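Local coordinates for protein glutamate tRNA ligase (Elizabethkingia meningoseptica, PDB 6BRL) that probably charges glutamate-specific tRNA with glutamate at the expense of ATP, acting as a class I aminoacyl-tRNA synthetase, at residues I47-D52 with Y90-R95; E51-Q56 with G206-H211; L434-T439 with R502-I507; F447-I452 with L490-G495. All coordinates share one frame; numbering follows the deposited sequence.

Interaction 1 (I47-D52 with Y90-R95); sequences ILRIED and YRQSER. With GLU (glutamic acid), chain B.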
# COMPACT_ATOMS: atom_id res chain seq x y z
N ILE A 47 -15.29 9.56 3.31
CA ILE A 47 -16.32 8.53 3.38
C ILE A 47 -15.74 7.24 2.83
O ILE A 47 -14.99 7.28 1.85
CB ILE A 47 -17.57 8.95 2.58
CG1 ILE A 47 -18.33 10.07 3.28
CG2 ILE A 47 -18.47 7.74 2.32
CD1 ILE A 47 -17.86 11.46 2.98
N LEU A 48 -16.08 6.09 3.46
CA LEU A 48 -15.80 4.78 2.86
C LEU A 48 -17.13 4.18 2.40
O LEU A 48 -18.03 4.00 3.23
CB LEU A 48 -15.12 3.85 3.88
CG LEU A 48 -15.03 2.40 3.38
CD1 LEU A 48 -14.09 2.35 2.16
CD2 LEU A 48 -14.49 1.46 4.45
N ARG A 49 -17.25 3.88 1.10
CA ARG A 49 -18.43 3.21 0.56
C ARG A 49 -18.00 1.86 -0.02
O ARG A 49 -17.06 1.80 -0.83
CB ARG A 49 -19.13 4.06 -0.53
CG ARG A 49 -20.45 3.40 -1.09
CD ARG A 49 -21.22 4.34 -2.06
NE ARG A 49 -20.51 4.59 -3.32
CZ ARG A 49 -20.31 5.80 -3.84
NH1 ARG A 49 -20.78 6.90 -3.24
NH2 ARG A 49 -19.67 5.93 -4.99
N ILE A 50 -18.64 0.79 0.41
CA ILE A 50 -18.25 -0.55 -0.05
C ILE A 50 -19.08 -0.89 -1.28
O ILE A 50 -20.32 -0.96 -1.20
CB ILE A 50 -18.44 -1.60 1.05
CG1 ILE A 50 -17.44 -1.38 2.17
CG2 ILE A 50 -18.19 -3.02 0.49
CD1 ILE A 50 -15.99 -1.65 1.74
N GLU A 51 -18.41 -1.15 -2.42
CA GLU A 51 -19.08 -1.21 -3.73
C GLU A 51 -19.27 -2.68 -4.11
O GLU A 51 -18.53 -3.27 -4.90
CB GLU A 51 -18.29 -0.41 -4.76
CG GLU A 51 -18.43 1.08 -4.37
CD GLU A 51 -18.67 2.04 -5.53
OE1 GLU A 51 -18.43 1.70 -6.69
OE2 GLU A 51 -19.06 3.19 -5.27
N ASP A 52 -20.26 -3.29 -3.48
CA ASP A 52 -20.39 -4.74 -3.52
C ASP A 52 -21.62 -5.15 -4.32
O ASP A 52 -22.37 -6.03 -3.90
CB ASP A 52 -20.43 -5.32 -2.10
CG ASP A 52 -21.60 -4.76 -1.26
OD1 ASP A 52 -22.13 -3.69 -1.60
OD2 ASP A 52 -22.03 -5.39 -0.28
N TYR A 90 -23.80 2.20 4.05
CA TYR A 90 -22.62 2.49 3.24
C TYR A 90 -22.13 1.30 2.43
O TYR A 90 -21.07 1.40 1.80
CB TYR A 90 -21.50 3.07 4.13
CG TYR A 90 -21.82 4.49 4.57
CD1 TYR A 90 -22.53 4.73 5.74
CD2 TYR A 90 -21.45 5.59 3.79
CE1 TYR A 90 -22.86 6.04 6.15
CE2 TYR A 90 -21.76 6.93 4.20
CZ TYR A 90 -22.47 7.13 5.38
OH TYR A 90 -22.81 8.39 5.82
N ARG A 91 -22.86 0.19 2.42
CA ARG A 91 -22.64 -0.90 1.46
C ARG A 91 -23.70 -0.79 0.36
O ARG A 91 -24.89 -0.72 0.67
CB ARG A 91 -22.77 -2.26 2.12
CG ARG A 91 -21.84 -2.50 3.28
CD ARG A 91 -21.83 -4.00 3.66
NE ARG A 91 -20.90 -4.19 4.78
CZ ARG A 91 -21.25 -4.14 6.06
NH1 ARG A 91 -22.52 -3.96 6.41
NH2 ARG A 91 -20.33 -4.27 7.00
N GLN A 92 -23.29 -0.85 -0.89
CA GLN A 92 -24.26 -0.70 -1.97
C GLN A 92 -25.24 -1.87 -2.04
O GLN A 92 -26.39 -1.69 -2.45
CB GLN A 92 -23.51 -0.52 -3.30
CG GLN A 92 -22.67 0.81 -3.36
CD GLN A 92 -22.10 1.04 -4.76
OE1 GLN A 92 -21.57 0.11 -5.35
NE2 GLN A 92 -22.23 2.25 -5.29
N SER A 93 -24.83 -3.07 -1.61
CA SER A 93 -25.77 -4.18 -1.57
C SER A 93 -26.97 -3.89 -0.67
O SER A 93 -28.02 -4.54 -0.81
CB SER A 93 -25.08 -5.47 -1.10
OG SER A 93 -24.59 -5.31 0.23
N GLU A 94 -26.85 -2.95 0.26
CA GLU A 94 -27.93 -2.64 1.20
C GLU A 94 -28.78 -1.44 0.76
O GLU A 94 -29.63 -0.97 1.53
CB GLU A 94 -27.34 -2.42 2.60
CG GLU A 94 -26.58 -3.67 3.11
CD GLU A 94 -25.89 -3.45 4.43
OE1 GLU A 94 -26.09 -2.39 5.04
OE2 GLU A 94 -25.12 -4.34 4.87
N ARG A 95 -28.60 -0.95 -0.47
CA ARG A 95 -29.21 0.28 -0.95
C ARG A 95 -30.20 0.03 -2.09
O ARG A 95 -30.50 0.96 -2.85
CB ARG A 95 -28.10 1.26 -1.40
CG ARG A 95 -27.25 1.76 -0.22
CD ARG A 95 -26.09 2.61 -0.67
NE ARG A 95 -26.47 3.93 -1.17
CZ ARG A 95 -26.77 4.99 -0.41
NH1 ARG A 95 -26.83 4.89 0.92
NH2 ARG A 95 -27.05 6.15 -1.01
N GLU B . -15.79 0.45 -7.14
CA GLU B . -14.87 1.26 -7.94
C GLU B . -13.41 0.75 -7.83
O GLU B . -12.48 1.22 -8.54
CB GLU B . -14.96 2.73 -7.51
CG GLU B . -14.46 3.72 -8.55
CD GLU B . -14.82 5.15 -8.18
OE1 GLU B . -15.77 5.71 -8.82
OE2 GLU B . -14.16 5.68 -7.24
OXT GLU B . -13.12 -0.16 -7.03
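Ile50 and Arg91 form a single parallel bridge between two segments running in nearly the same direction, with Ile50 N donating to Tyr90 O (2.9 Å) and Gln92 N to Ile50 O (3.0 Å). Asp52 extends this union with its side chain. Its carboxylate divides its two oxygens over one serine: OD1 takes Ser93 N at 2.8 Å and OD2 takes Ser93 OG at 2.6 Å, both donors coming from the syn side but about 30° out of the carboxylate plane. A chi1 of 59° sets Asp52 CG between its backbone N and carbonyl carbon, from where both oxygens reach the start of the short 3-10 segment.

Flat groups pile up next to it. The extended Gln92 lays its amide on the Glu51 carboxylate, the planes 19° apart; the amide NH2 is spent on Asp217 rather than on Glu51. Arg49 grips Glu51 from the side, NE and NH2 both donating to OE2 at 2.8 Å, and Asp218 pairs with the same arginine. The other oxygen, Glu51 OE1, receives the amino group of the bound glutamate (GLU N, 3.0 Å) as well as Asn214. At the far end Ile47 CG2 touches Tyr90 CE2 at 3.9 Å, and the ring's hydroxyl bonds to Glu79.

The segment 47-52 thus leaves strand 45-48, which pairs in parallel with strand 13-16 in the catalytic domain, and passes between helix 62-73, touching Leu48 and Ile50, and helix 210-220, which meets Arg49, Glu51 and Gln92.

Interaction 2 (E51-Q56 with G206-H211); sequences EDTDTQ and GMPTYH. With GLU (glutamic acid), chain B.
Thr53 and Met207 make the tightly packed part of this contact. The bend at chi2 (78°) lays the sulfur and methyl of Met207 alongside Thr53: SD lies 3.8 Å from Thr53 CB, while CE comes to 3.5 Å from Thr53 O. The hydroxyl of Thr53 turns to a water, 2.6 Å from OG1, which in turn donates to Pro208 O at 2.8 Å; no direct hydrogen bond joins the two segments. Beyond Thr53 the contact loosens quickly, and Asp54 and Thr55 are exposed and make no close contact with 206-211.

Toward the ligand the packing closes again. Glu51 OE1 sits at the edge of the Tyr210 ring, near its plane and 3.4 Å from CD1, with the carboxylate plane turned 54° from the ring; OE1 also takes a bond from Asn214. Tyr210 stacks on Trp232, and its OH donates to GLU OE1 of the bound glutamate at 2.6 Å.

The two segments contribute at different groups of the ligand, alongside Arg15, Ala17, Arg228 and Trp232: Glu51 at the amino group, Tyr210 at the side-chain carboxylate, an arrangement consistent with recognition of glutamate at both ends. The positively polarised rim of the ring probably makes a favourable neighbour for the Glu51 oxygen.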
# COMPACT_ATOMS: atom_id res chain seq x y z
N GLU A 51 -18.41 -1.15 -2.42
CA GLU A 51 -19.08 -1.21 -3.73
C GLU A 51 -19.27 -2.68 -4.11
O GLU A 51 -18.53 -3.27 -4.90
CB GLU A 51 -18.29 -0.41 -4.76
CG GLU A 51 -18.43 1.08 -4.37
CD GLU A 51 -18.67 2.04 -5.53
OE1 GLU A 51 -18.43 1.70 -6.69
OE2 GLU A 51 -19.06 3.19 -5.27
N ASP A 52 -20.26 -3.29 -3.48
CA ASP A 52 -20.39 -4.74 -3.52
C ASP A 52 -21.62 -5.15 -4.32
O ASP A 52 -22.37 -6.03 -3.90
CB ASP A 52 -20.43 -5.32 -2.10
CG ASP A 52 -21.60 -4.76 -1.26
OD1 ASP A 52 -22.13 -3.69 -1.60
OD2 ASP A 52 -22.03 -5.39 -0.28
N THR A 53 -21.88 -4.48 -5.45
CA THR A 53 -23.06 -4.82 -6.25
C THR A 53 -22.86 -6.08 -7.08
O THR A 53 -23.85 -6.71 -7.48
CB THR A 53 -23.45 -3.67 -7.20
OG1 THR A 53 -22.34 -3.36 -8.06
CG2 THR A 53 -23.89 -2.41 -6.44
N ASP A 54 -21.62 -6.48 -7.36
CA ASP A 54 -21.34 -7.67 -8.17
C ASP A 54 -21.03 -8.83 -7.24
O ASP A 54 -19.89 -9.06 -6.84
CB ASP A 54 -20.20 -7.42 -9.14
CG ASP A 54 -20.02 -8.56 -10.13
OD1 ASP A 54 -20.50 -9.69 -9.85
OD2 ASP A 54 -19.39 -8.34 -11.19
N THR A 55 -22.06 -9.63 -6.95
CA THR A 55 -21.91 -10.66 -5.94
C THR A 55 -20.93 -11.76 -6.37
O THR A 55 -20.28 -12.37 -5.51
CB THR A 55 -23.28 -11.24 -5.59
OG1 THR A 55 -24.22 -10.16 -5.47
CG2 THR A 55 -23.27 -11.99 -4.28
N GLN A 56 -20.79 -12.03 -7.67
CA GLN A 56 -19.93 -13.13 -8.12
C GLN A 56 -18.44 -12.79 -8.05
O GLN A 56 -17.61 -13.71 -7.98
CB GLN A 56 -20.31 -13.55 -9.55
N GLY A 206 -32.33 -6.50 -11.28
CA GLY A 206 -32.63 -5.20 -10.67
C GLY A 206 -31.45 -4.54 -9.97
O GLY A 206 -31.59 -3.43 -9.48
N MET A 207 -30.33 -5.19 -9.90
CA MET A 207 -29.16 -4.57 -9.28
C MET A 207 -28.50 -3.62 -10.28
O MET A 207 -28.19 -4.04 -11.40
CB MET A 207 -28.16 -5.65 -8.84
CG MET A 207 -26.83 -5.14 -8.25
SD MET A 207 -27.03 -4.61 -6.52
CE MET A 207 -26.78 -6.18 -5.68
N PRO A 208 -28.29 -2.35 -9.93
CA PRO A 208 -27.53 -1.46 -10.82
C PRO A 208 -26.14 -2.00 -11.10
O PRO A 208 -25.56 -2.74 -10.29
CB PRO A 208 -27.43 -0.15 -10.02
CG PRO A 208 -27.39 -0.64 -8.55
CD PRO A 208 -28.51 -1.74 -8.60
N THR A 209 -25.59 -1.62 -12.26
CA THR A 209 -24.15 -1.79 -12.50
C THR A 209 -23.38 -0.70 -11.78
O THR A 209 -23.92 0.29 -11.30
CB THR A 209 -23.83 -1.71 -14.00
OG1 THR A 209 -24.23 -0.40 -14.50
CG2 THR A 209 -24.57 -2.83 -14.76
N TYR A 210 -22.06 -0.88 -11.75
CA TYR A 210 -21.20 0.10 -11.12
C TYR A 210 -21.51 1.53 -11.58
O TYR A 210 -21.51 2.47 -10.77
CB TYR A 210 -19.73 -0.28 -11.43
CG TYR A 210 -18.85 0.92 -11.31
CD1 TYR A 210 -18.41 1.36 -10.06
CD2 TYR A 210 -18.48 1.67 -12.44
CE1 TYR A 210 -17.60 2.50 -9.93
CE2 TYR A 210 -17.67 2.81 -12.32
CZ TYR A 210 -17.24 3.22 -11.06
OH TYR A 210 -16.47 4.34 -10.92
N HIS A 211 -21.72 1.73 -12.89
CA HIS A 211 -21.83 3.10 -13.41
C HIS A 211 -23.04 3.81 -12.82
O HIS A 211 -22.95 4.97 -12.39
CB HIS A 211 -21.93 3.07 -14.93
CG HIS A 211 -20.76 2.42 -15.59
ND1 HIS A 211 -19.51 3.01 -15.63
CD2 HIS A 211 -20.63 1.22 -16.21
CE1 HIS A 211 -18.66 2.21 -16.25
NE2 HIS A 211 -19.32 1.12 -16.62
N GLU B . -15.79 0.45 -7.14
CA GLU B . -14.87 1.26 -7.94
C GLU B . -13.41 0.75 -7.83
O GLU B . -12.48 1.22 -8.54
CB GLU B . -14.96 2.73 -7.51
CG GLU B . -14.46 3.72 -8.55
CD GLU B . -14.82 5.15 -8.18
OE1 GLU B . -15.77 5.71 -8.82
OE2 GLU B . -14.16 5.68 -7.24
OXT GLU B . -13.12 -0.16 -7.03
O HOH W 1 -23.44 -4.54 -10.09

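Interaction 3 (L434-T439 with R502-I507); sequences LMQELT and RINKAI
The amides of Gln436 and Asn504 lie almost parallel, 17° apart, although the two side chains approach at a slant. Their oxygens are the nearest atoms, Gln436 OE1 standing 4.1 Å from Asn504 OD1, and no hydrogen bond links them; Gln436 NE2 is instead bonded to Glu440, one turn further along its own helix. At the oxygen end of the Gln436 amide sits Ile507, whose CD1 reaches OE1 at 3.7 Å, the two side chains crossing at about a right angle. Gln436 CG is anti to the backbone N (chi1 -173°) and the chain bends at chi2, which brings the amide toward the partner helix.

These groups border an antiparallel helix pair in the all-helical anticodon-binding domain; the axes of the two segments approach to 10.0 Å, with an angle of 163° between their directions. Mostly apolar contacts fill the seam. Ile503 CG2 rests against Met435 CB at 3.8 Å and against Thr439 OG1 at 3.5 Å, so one methyl is flanked by residues a helical turn apart. Thr439 and Ile503 run antiparallel alongside each other, and the threonine hydroxyl makes a weak bond back to Met435 O. Ile507 CD1 adds a further contact with Met435 CB at 4.0 Å. The end of Met435 turns from helix 496-510, and its side chain also touches Pro473 and Trp427, while Leu474 of helix 467-479 meets both Leu438 and Ile503.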
# COMPACT_ATOMS: atom_id res chain seq x y z
N LEU A 434 49.00 -12.29 22.85
CA LEU A 434 48.51 -10.92 22.95
C LEU A 434 47.13 -10.88 23.60
O LEU A 434 46.87 -10.04 24.48
CB LEU A 434 48.49 -10.30 21.56
CG LEU A 434 47.93 -8.90 21.44
CD1 LEU A 434 48.74 -7.98 22.33
CD2 LEU A 434 47.92 -8.42 20.00
N MET A 435 46.23 -11.78 23.19
CA MET A 435 44.87 -11.77 23.73
C MET A 435 44.87 -12.15 25.21
O MET A 435 44.10 -11.59 25.99
CB MET A 435 43.99 -12.71 22.90
CG MET A 435 43.74 -12.28 21.42
SD MET A 435 42.80 -10.73 21.32
CE MET A 435 44.15 -9.56 21.12
N GLN A 436 45.75 -13.08 25.62
CA GLN A 436 45.82 -13.39 27.05
C GLN A 436 46.36 -12.20 27.84
O GLN A 436 45.84 -11.89 28.92
CB GLN A 436 46.68 -14.64 27.28
CG GLN A 436 46.67 -15.10 28.75
CD GLN A 436 45.25 -15.28 29.29
OE1 GLN A 436 44.36 -15.77 28.58
NE2 GLN A 436 45.03 -14.88 30.55
N GLU A 437 47.37 -11.51 27.32
CA GLU A 437 47.80 -10.27 27.96
C GLU A 437 46.65 -9.24 28.02
O GLU A 437 46.46 -8.56 29.04
CB GLU A 437 49.01 -9.70 27.22
CG GLU A 437 50.27 -10.61 27.34
CD GLU A 437 51.43 -10.15 26.47
OE1 GLU A 437 51.25 -9.23 25.65
OE2 GLU A 437 52.54 -10.72 26.59
N LEU A 438 45.89 -9.12 26.94
CA LEU A 438 44.72 -8.25 26.97
C LEU A 438 43.76 -8.65 28.10
O LEU A 438 43.29 -7.80 28.88
CB LEU A 438 44.03 -8.27 25.60
CG LEU A 438 42.74 -7.45 25.61
CD1 LEU A 438 43.06 -6.02 25.85
CD2 LEU A 438 41.98 -7.61 24.31
N THR A 439 43.48 -9.96 28.23
CA THR A 439 42.64 -10.42 29.33
C THR A 439 43.19 -9.97 30.67
O THR A 439 42.44 -9.52 31.54
CB THR A 439 42.54 -11.94 29.32
OG1 THR A 439 41.72 -12.36 28.24
CG2 THR A 439 41.93 -12.41 30.60
N ARG A 502 34.86 -15.24 26.04
CA ARG A 502 34.95 -15.37 24.59
C ARG A 502 36.38 -15.28 24.09
O ARG A 502 36.75 -15.97 23.13
CB ARG A 502 34.09 -14.30 23.88
CG ARG A 502 32.58 -14.53 23.99
CD ARG A 502 31.78 -13.46 23.19
NE ARG A 502 30.38 -13.48 23.59
CZ ARG A 502 29.43 -12.71 23.06
NH1 ARG A 502 29.71 -11.91 22.04
NH2 ARG A 502 28.19 -12.77 23.56
N ILE A 503 37.21 -14.42 24.70
CA ILE A 503 38.64 -14.39 24.38
C ILE A 503 39.29 -15.76 24.65
O ILE A 503 40.10 -16.24 23.84
CB ILE A 503 39.35 -13.28 25.17
CG1 ILE A 503 38.75 -11.92 24.82
CG2 ILE A 503 40.86 -13.34 24.97
CD1 ILE A 503 39.13 -10.85 25.82
N ASN A 504 38.95 -16.39 25.78
CA ASN A 504 39.47 -17.72 26.13
C ASN A 504 39.12 -18.75 25.05
O ASN A 504 39.97 -19.55 24.63
CB ASN A 504 38.90 -18.20 27.48
CG ASN A 504 39.30 -17.31 28.62
OD1 ASN A 504 40.36 -16.69 28.56
ND2 ASN A 504 38.44 -17.23 29.69
N LYS A 505 37.86 -18.76 24.62
CA LYS A 505 37.40 -19.73 23.63
C LYS A 505 38.10 -19.51 22.31
O LYS A 505 38.50 -20.47 21.64
CB LYS A 505 35.88 -19.65 23.46
CG LYS A 505 35.35 -20.35 22.22
CD LYS A 505 35.30 -21.86 22.39
CE LYS A 505 34.74 -22.54 21.11
NZ LYS A 505 33.65 -21.76 20.41
N ALA A 506 38.28 -18.23 21.92
CA ALA A 506 39.00 -17.92 20.70
C ALA A 506 40.45 -18.41 20.78
O ALA A 506 40.96 -19.00 19.82
CB ALA A 506 38.97 -16.42 20.43
N ILE A 507 41.12 -18.15 21.91
CA ILE A 507 42.50 -18.63 22.09
C ILE A 507 42.55 -20.14 21.94
O ILE A 507 43.40 -20.70 21.22
CB ILE A 507 43.05 -18.20 23.46
CG1 ILE A 507 43.29 -16.69 23.50
CG2 ILE A 507 44.38 -18.98 23.80
CD1 ILE A 507 43.59 -16.15 24.94

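Interaction 4 (F447-I452 with L490-G495); sequences FKAEII and LMEMIG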
# COMPACT_ATOMS: atom_id res chain seq x y z
N PHE A 447 34.51 -1.46 33.99
CA PHE A 447 34.31 -2.00 32.63
C PHE A 447 33.40 -1.09 31.81
O PHE A 447 32.30 -1.45 31.37
CB PHE A 447 33.80 -3.44 32.71
CG PHE A 447 34.30 -4.30 31.58
CD1 PHE A 447 33.43 -4.78 30.62
CD2 PHE A 447 35.64 -4.61 31.48
CE1 PHE A 447 33.89 -5.57 29.57
CE2 PHE A 447 36.12 -5.39 30.43
CZ PHE A 447 35.23 -5.87 29.47
N LYS A 448 33.90 0.11 31.55
CA LYS A 448 33.23 1.10 30.72
C LYS A 448 33.97 1.24 29.40
O LYS A 448 35.19 1.06 29.34
CB LYS A 448 33.18 2.46 31.43
CG LYS A 448 32.49 2.41 32.78
CD LYS A 448 31.01 2.04 32.64
CE LYS A 448 30.24 2.25 33.94
NZ LYS A 448 30.21 1.02 34.79
N ALA A 449 33.23 1.61 28.36
CA ALA A 449 33.80 1.63 27.01
C ALA A 449 35.07 2.48 26.95
O ALA A 449 36.10 2.01 26.47
CB ALA A 449 32.77 2.13 25.99
N GLU A 450 35.02 3.72 27.44
CA GLU A 450 36.18 4.60 27.28
C GLU A 450 37.37 4.13 28.11
O GLU A 450 38.52 4.26 27.69
CB GLU A 450 35.80 6.05 27.61
N ILE A 451 37.10 3.54 29.28
CA ILE A 451 38.16 3.02 30.13
C ILE A 451 38.78 1.79 29.48
O ILE A 451 40.01 1.62 29.47
CB ILE A 451 37.59 2.71 31.53
CG1 ILE A 451 37.26 4.01 32.27
CG2 ILE A 451 38.55 1.88 32.37
CD1 ILE A 451 36.84 3.79 33.70
N ILE A 452 37.94 0.91 28.94
CA ILE A 452 38.42 -0.23 28.17
C ILE A 452 39.27 0.24 27.01
O ILE A 452 40.36 -0.27 26.77
CB ILE A 452 37.22 -1.08 27.69
CG1 ILE A 452 36.60 -1.82 28.86
CG2 ILE A 452 37.62 -2.02 26.56
CD1 ILE A 452 35.19 -2.32 28.57
N LEU A 490 30.93 -2.83 22.45
CA LEU A 490 30.50 -4.23 22.47
C LEU A 490 30.89 -4.89 23.79
O LEU A 490 30.07 -5.55 24.45
CB LEU A 490 31.11 -4.95 21.27
CG LEU A 490 30.91 -6.45 21.11
CD1 LEU A 490 29.45 -6.84 21.28
CD2 LEU A 490 31.37 -6.81 19.72
N MET A 491 32.15 -4.71 24.21
CA MET A 491 32.58 -5.32 25.46
C MET A 491 31.77 -4.79 26.64
O MET A 491 31.36 -5.56 27.51
CB MET A 491 34.07 -5.09 25.67
CG MET A 491 34.95 -5.81 24.63
SD MET A 491 36.55 -4.96 24.53
CE MET A 491 37.40 -5.74 25.94
N GLU A 492 31.53 -3.47 26.70
CA GLU A 492 30.76 -2.96 27.83
C GLU A 492 29.38 -3.62 27.90
O GLU A 492 28.93 -4.04 28.97
CB GLU A 492 30.62 -1.44 27.77
CG GLU A 492 29.87 -0.86 29.00
CD GLU A 492 29.66 0.64 28.95
OE1 GLU A 492 30.51 1.36 28.39
OE2 GLU A 492 28.62 1.10 29.46
N MET A 493 28.69 -3.72 26.75
CA MET A 493 27.37 -4.36 26.70
C MET A 493 27.42 -5.81 27.15
O MET A 493 26.61 -6.24 27.99
CB MET A 493 26.80 -4.27 25.28
CG MET A 493 26.52 -2.84 24.81
SD MET A 493 25.38 -2.13 26.00
CE MET A 493 26.46 -1.09 26.98
N ILE A 494 28.33 -6.62 26.58
CA ILE A 494 28.27 -8.03 26.97
C ILE A 494 28.88 -8.27 28.34
O ILE A 494 28.56 -9.29 28.97
CB ILE A 494 28.91 -8.98 25.95
CG1 ILE A 494 30.43 -8.79 25.92
CG2 ILE A 494 28.29 -8.78 24.59
CD1 ILE A 494 31.12 -9.63 24.89
N GLY A 495 29.71 -7.37 28.86
CA GLY A 495 30.20 -7.49 30.22
C GLY A 495 31.58 -8.14 30.32
O GLY A 495 32.05 -8.82 29.41
O HOH W 2 30.00 -3.86 31.42
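Ala449 N donates to Glu492 OE1 at 2.7 Å, the sole direct hydrogen bond between these segments. The donor arrives on the anti side of the carboxylate, 28° out of its plane. Glu492 reaches it with an extended chain whose CG stands anti to the backbone N (chi1 -176°), and thereby receives the first amide of helix 449-463, just after the N-cap residue Lys448. A negative group at a helix start would be favoured by the helix dipole. A second, looser tie runs through a water, which donates to Glu492 O at 2.7 Å and weakly to Phe447 O.

Beside this polar edge the Phe447 ring is fixed from several directions. Ile452 CD1 lies over the centre of one face, 3.4 Å above the plane, whereas Met491 O comes to the rim, 3.3 Å from CE1. The same carbonyl accepts Gly495 N, so the ring edge meets the last turn of helix 487-494. Met491 continues the apolar side: its CB is 3.9 Å from Phe447 CE1, and its SD is 3.7 Å from Ile452 CG2. Gly495 leaves the helical conformation with a positive phi of 98°, and from there helix 496-510 begins.

The start of one helix is thus set against the end of another, the first amide held by a glutamate from that second helix, within the all-helical anticodon-binding domain.

The four contacts fall into two pairs at the two ends of an elongated chain. Interactions 1 and 2 branch from the same segment around Glu51 and Asp52, have centres 10 Å apart and touch where Gln92 OE1 meets Thr53 CG2 at 3.6 Å; both reach the bound glutamate through the shared Glu51, and interaction 2 adds Tyr210. Interactions 3 and 4, with centres 16 Å apart, belong to the anticodon-binding domain, interaction 4 nested within the chain loop that interaction 3 closes, and Arg502 NH1 touches Ile494 CD1 at 3.9 Å. Between the pairs lies no contact: interactions 1 and 4 keep their nearest atoms about 45 Å apart, consistent with separate catalytic and tRNA-reading modules.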